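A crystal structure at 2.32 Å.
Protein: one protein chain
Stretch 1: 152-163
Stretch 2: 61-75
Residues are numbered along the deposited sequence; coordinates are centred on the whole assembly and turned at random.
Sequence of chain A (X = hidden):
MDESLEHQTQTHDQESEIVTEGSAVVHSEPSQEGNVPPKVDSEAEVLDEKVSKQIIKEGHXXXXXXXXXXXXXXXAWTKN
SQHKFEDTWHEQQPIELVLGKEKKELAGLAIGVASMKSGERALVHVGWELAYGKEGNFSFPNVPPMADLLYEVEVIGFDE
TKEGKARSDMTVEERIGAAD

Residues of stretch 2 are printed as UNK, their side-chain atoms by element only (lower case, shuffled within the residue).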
# COMPACT_ATOMS: atom_id res chain seq x y z
N GLU A 152 -0.83 -4.11 -3.78
CA GLU A 152 -2.20 -4.47 -4.06
C GLU A 152 -2.73 -4.50 -2.64
O GLU A 152 -2.50 -5.47 -1.91
CB GLU A 152 -2.30 -5.85 -4.70
CG GLU A 152 -3.72 -6.22 -5.09
CD GLU A 152 -3.91 -7.71 -5.38
OE1 GLU A 152 -2.93 -8.47 -5.43
OE2 GLU A 152 -5.08 -8.12 -5.58
N VAL A 153 -3.40 -3.44 -2.24
CA VAL A 153 -3.91 -3.36 -0.89
C VAL A 153 -5.43 -3.31 -0.72
O VAL A 153 -6.15 -2.66 -1.47
CB VAL A 153 -3.30 -2.15 -0.14
CG1 VAL A 153 -3.49 -0.89 -0.96
CG2 VAL A 153 -3.95 -1.99 1.22
N GLU A 154 -5.91 -4.03 0.29
CA GLU A 154 -7.33 -4.04 0.60
C GLU A 154 -7.49 -3.70 2.07
O GLU A 154 -7.00 -4.42 2.95
CB GLU A 154 -7.96 -5.41 0.30
CG GLU A 154 -9.43 -5.43 0.70
CD GLU A 154 -10.15 -6.69 0.29
OE1 GLU A 154 -9.59 -7.47 -0.50
OE2 GLU A 154 -11.29 -6.88 0.77
N VAL A 155 -8.18 -2.59 2.32
CA VAL A 155 -8.41 -2.12 3.68
C VAL A 155 -9.57 -2.85 4.35
O VAL A 155 -10.70 -2.79 3.89
CB VAL A 155 -8.70 -0.60 3.70
CG1 VAL A 155 -8.82 -0.11 5.12
CG2 VAL A 155 -7.61 0.16 2.96
N ILE A 156 -9.26 -3.57 5.42
CA ILE A 156 -10.28 -4.28 6.17
C ILE A 156 -11.14 -3.24 6.90
O ILE A 156 -12.32 -3.48 7.18
CB ILE A 156 -9.63 -5.25 7.19
CG1 ILE A 156 -8.81 -6.30 6.45
CG2 ILE A 156 -10.70 -5.91 8.05
CD1 ILE A 156 -8.21 -7.34 7.32
N GLY A 157 -10.54 -2.09 7.20
CA GLY A 157 -11.27 -1.04 7.88
C GLY A 157 -10.40 -0.25 8.83
O GLY A 157 -9.30 -0.69 9.16
N PHE A 158 -10.89 0.92 9.25
CA PHE A 158 -10.18 1.79 10.19
C PHE A 158 -11.05 2.13 11.41
O PHE A 158 -12.29 2.03 11.36
CB PHE A 158 -9.70 3.09 9.55
CG PHE A 158 -10.05 3.25 8.11
CD1 PHE A 158 -11.34 3.58 7.73
CD2 PHE A 158 -9.06 3.11 7.12
CE1 PHE A 158 -11.66 3.79 6.40
CE2 PHE A 158 -9.37 3.32 5.76
CZ PHE A 158 -10.68 3.65 5.41
N ASP A 159 -10.42 2.54 12.50
CA ASP A 159 -11.18 2.84 13.70
C ASP A 159 -11.68 4.27 13.83
O ASP A 159 -12.60 4.54 14.59
CB ASP A 159 -10.36 2.44 14.94
CG ASP A 159 -9.22 3.40 15.24
OD1 ASP A 159 -8.80 4.15 14.33
OD2 ASP A 159 -8.73 3.40 16.39
N GLU A 160 -11.09 5.19 13.07
CA GLU A 160 -11.49 6.59 13.13
C GLU A 160 -11.63 7.19 11.73
O GLU A 160 -10.66 7.27 10.97
CB GLU A 160 -10.45 7.39 13.94
CG GLU A 160 -10.90 8.79 14.32
CD GLU A 160 -9.73 9.68 14.73
OE1 GLU A 160 -8.99 9.35 15.68
OE2 GLU A 160 -9.56 10.73 14.08
N THR A 161 -12.85 7.60 11.38
CA THR A 161 -13.10 8.15 10.05
C THR A 161 -13.53 9.62 10.06
O THR A 161 -14.06 10.10 11.06
CB THR A 161 -14.17 7.34 9.31
OG1 THR A 161 -14.53 8.02 8.10
CG2 THR A 161 -15.42 7.18 10.16
N LYS A 162 -13.31 10.32 8.95
CA LYS A 162 -13.67 11.74 8.83
C LYS A 162 -15.19 11.96 8.90
O LYS A 162 -15.94 11.47 8.05
CB LYS A 162 -13.14 12.33 7.52
CG LYS A 162 -11.65 12.14 7.28
CD LYS A 162 -11.16 13.08 6.17
CE LYS A 162 -9.74 12.76 5.71
NZ LYS A 162 -8.78 12.61 6.84
N GLU A 163 -15.63 12.70 9.92
CA GLU A 163 -17.06 13.01 10.10
C GLU A 163 -17.26 14.53 9.97
O GLU A 163 -16.72 15.31 10.78
CB GLU A 163 -17.56 12.55 11.48
CG GLU A 163 -16.76 11.44 12.15
CD GLU A 163 -16.89 10.10 11.46
OE1 GLU A 163 -16.64 10.03 10.23
OE2 GLU A 163 -17.25 9.11 12.15
N UNK A 61 -18.13 4.18 3.04
CA UNK A 61 -17.78 4.98 4.20
C UNK A 61 -16.82 6.07 3.83
O UNK A 61 -16.50 6.23 2.66
N UNK A 62 -16.37 6.83 4.81
CA UNK A 62 -15.45 7.93 4.56
C UNK A 62 -14.01 7.47 4.63
O UNK A 62 -13.71 6.37 5.09
c UNK A 62 -15.69 9.05 5.57
o UNK A 62 -17.01 9.55 5.47
N UNK A 63 -13.11 8.33 4.15
CA UNK A 63 -11.69 8.05 4.18
C UNK A 63 -11.32 8.16 5.65
O UNK A 63 -12.03 8.81 6.43
c UNK A 63 -10.96 8.79 1.85
n UNK A 63 -9.47 11.91 0.15
c UNK A 63 -10.93 9.08 3.35
c UNK A 63 -9.54 10.75 1.12
c UNK A 63 -10.88 10.05 1.00
N UNK A 64 -10.21 7.53 6.05
CA UNK A 64 -9.79 7.59 7.45
C UNK A 64 -9.21 8.94 7.80
O UNK A 64 -8.81 9.70 6.92
c UNK A 64 -8.07 6.62 6.20
c UNK A 64 -9.25 6.74 5.26
c UNK A 64 -8.75 6.50 7.54
N UNK A 65 -9.18 9.25 9.09
CA UNK A 65 -8.61 10.51 9.53
C UNK A 65 -7.14 10.25 9.82
O UNK A 65 -6.70 9.09 9.86
c UNK A 65 -9.32 11.00 10.78
o UNK A 65 -9.40 9.98 11.77
N UNK A 66 -6.38 11.32 10.02
CA UNK A 66 -4.97 11.17 10.32
C UNK A 66 -4.88 10.46 11.66
O UNK A 66 -5.75 10.63 12.53
n UNK A 66 -2.79 16.76 10.19
c UNK A 66 -3.68 15.57 10.38
c UNK A 66 -3.51 14.60 9.20
c UNK A 66 -4.51 13.44 9.24
c UNK A 66 -4.28 12.53 10.43
N UNK A 67 -3.84 9.66 11.84
CA UNK A 67 -3.65 8.95 13.11
C UNK A 67 -4.61 7.77 13.32
O UNK A 67 -4.60 7.13 14.38
c UNK A 67 -1.79 11.21 13.27
c UNK A 67 -3.76 9.94 14.27
c UNK A 67 -1.39 13.54 13.73
c UNK A 67 -2.94 11.22 14.06
c UNK A 67 -1.01 12.36 13.10
c UNK A 67 -3.30 12.42 14.69
o UNK A 67 -0.60 14.66 13.54
c UNK A 67 -2.53 13.59 14.53
N UNK A 68 -5.43 7.48 12.33
CA UNK A 68 -6.38 6.37 12.39
C UNK A 68 -5.69 5.00 12.35
O UNK A 68 -4.63 4.83 11.75
o UNK A 68 -8.24 5.36 11.20
c UNK A 68 -7.37 6.47 11.23
N UNK A 69 -6.30 4.02 13.00
CA UNK A 69 -5.77 2.66 12.99
C UNK A 69 -6.41 1.93 11.80
O UNK A 69 -7.64 1.91 11.65
c UNK A 69 -5.74 0.45 14.18
c UNK A 69 -6.12 1.91 14.29
o UNK A 69 -5.40 2.50 15.37
N UNK A 70 -5.57 1.34 10.97
CA UNK A 70 -6.06 0.64 9.79
C UNK A 70 -5.66 -0.83 9.79
O UNK A 70 -4.53 -1.19 10.09
s UNK A 70 -5.49 3.14 8.61
c UNK A 70 -5.51 1.32 8.54
N UNK A 71 -6.62 -1.67 9.43
CA UNK A 71 -6.38 -3.10 9.33
C UNK A 71 -6.46 -3.39 7.85
O UNK A 71 -7.43 -3.02 7.18
c UNK A 71 -6.73 -3.49 14.33
c UNK A 71 -5.99 -4.39 13.58
c UNK A 71 -7.24 -3.77 11.60
c UNK A 71 -7.44 -3.86 10.12
c UNK A 71 -6.24 -4.52 12.21
c UNK A 71 -7.98 -2.88 12.36
c UNK A 71 -7.73 -2.73 13.72
N UNK A 72 -5.42 -4.04 7.32
CA UNK A 72 -5.39 -4.31 5.89
C UNK A 72 -4.57 -5.52 5.44
O UNK A 72 -3.69 -6.01 6.15
c UNK A 72 -3.26 -1.27 5.77
c UNK A 72 -3.41 -2.73 5.42
c UNK A 72 -2.59 -3.05 4.20
c UNK A 72 -4.88 -3.07 5.16
N UNK A 73 -4.90 -5.99 4.25
CA UNK A 73 -4.22 -7.10 3.60
C UNK A 73 -3.48 -6.48 2.43
O UNK A 73 -3.92 -5.46 1.89
c UNK A 73 -5.19 -10.88 5.41
c UNK A 73 -6.75 -9.74 4.38
c UNK A 73 -5.21 -8.12 3.06
n UNK A 73 -6.50 -10.77 5.24
n UNK A 73 -4.60 -9.95 4.68
c UNK A 73 -5.56 -9.21 4.01
N UNK A 74 -2.36 -7.07 2.02
CA UNK A 74 -1.64 -6.53 0.87
C UNK A 74 -0.52 -7.42 0.35
O UNK A 74 0.01 -8.27 1.06
o UNK A 74 3.83 -5.17 4.11
c UNK A 74 2.66 -5.16 3.39
c UNK A 74 2.67 -5.23 2.00
c UNK A 74 0.25 -5.15 1.97
c UNK A 74 -1.07 -5.15 1.21
c UNK A 74 1.45 -5.09 4.07
c UNK A 74 0.26 -5.09 3.36
c UNK A 74 1.47 -5.23 1.30
N UNK A 75 -0.19 -7.21 -0.92
CA UNK A 75 0.91 -7.92 -1.56
C UNK A 75 1.84 -6.84 -2.06
O UNK A 75 1.40 -5.74 -2.39
n UNK A 75 -1.66 -11.87 -3.28
n UNK A 75 -3.70 -12.86 -2.94
n UNK A 75 -3.60 -10.68 -3.67
c UNK A 75 -0.50 -9.89 -2.39
c UNK A 75 0.42 -8.75 -2.75
c UNK A 75 -2.99 -11.80 -3.31
c UNK A 75 -0.76 -10.77 -3.60

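Position 61 has no side-chain atoms and a backbone phi of 81°, where a CB would be jammed against the preceding carbonyl: Gly61. Position 62 carries one carbon, 3.0 Å (CB) from Thr161 OG1, and one oxygen, which gives a weak hydrogen bond to Lys162 O at 3.4 Å; this is Ser62. Position 63 has four carbons in a row ending in nitrogen, on a CA-to-CB bond that points away from stretch 1, so Lys63; its backbone O accepts from Lys162 N (3.2 Å) and Thr161 OG1 (3.1 Å).

At 64, three carbons close a ring onto the backbone N and lie over one face of the Phe158 ring, with CB 3.5 Å from its centroid, a CH-pi contact: Pro64. Its O accepts from Lys162 NZ at 2.9 Å. Position 65 has one carbon and one oxygen, the latter a very short 2.4 Å from Glu160 OE2, to which it donates: Ser65. At 66, where CA-to-CB points away and the side chain makes no close contact with stretch 1, four carbons in a row end in nitrogen: Lys66. Position 67 has a six-carbon ring bearing an oxygen, its end leading away from stretch 1: Tyr67.

One carbon and one oxygen at 68, the oxygen donating to Glu160 O at 3.1 Å, give Ser68, which closes a type II turn begun at Ser65. At 69 the CB carries one oxygen and one carbon and lies 3.5 Å from Asp159 OD1: Thr69, whose N donates to that same OD1 at 2.8 Å. Position 70 ends in sulfur, 3.9 Å from Phe158 CD2 at the ring edge: Cys70.

Position 71 is a plain six-carbon ring on one carbon, Phe71, its CB 3.9 Å from Ile156 CB. Four carbons forked at the second make 72 Leu72, with CD1 3.4 Å from Val153 CG2. At 73 one carbon bears a five-membered ring of three carbons and two nitrogens, which identifies His73; its CD2 lies 4.1 Å from Ile156 CD1. At 74 a six-carbon ring bears an oxygen and leads away, while CB packs 4.0 Å from Val153 CB: Tyr74. Position 75, three carbons, a nitrogen and a carbon with two more nitrogens, is Arg75, whose NH1 forms a salt bridge to Glu152 OE1 at 2.9 Å.

The contact is an antiparallel strand pair continued by a loop. Paired backbone bonds join Glu152 to Arg75 and Glu154 to His73; at the bulge, Phe71 O accepts from both Ile156 N (2.6 Å) and Gly157 N (3.2 Å), absorbing the one-residue shift. Beyond the strands, side-chain and backbone hydrogen bonds tie the loops together, while Phe158 packs against Pro64 and Cys70.

Stretch 2, residues 61-75: GSKPSKYSTCFLHYR
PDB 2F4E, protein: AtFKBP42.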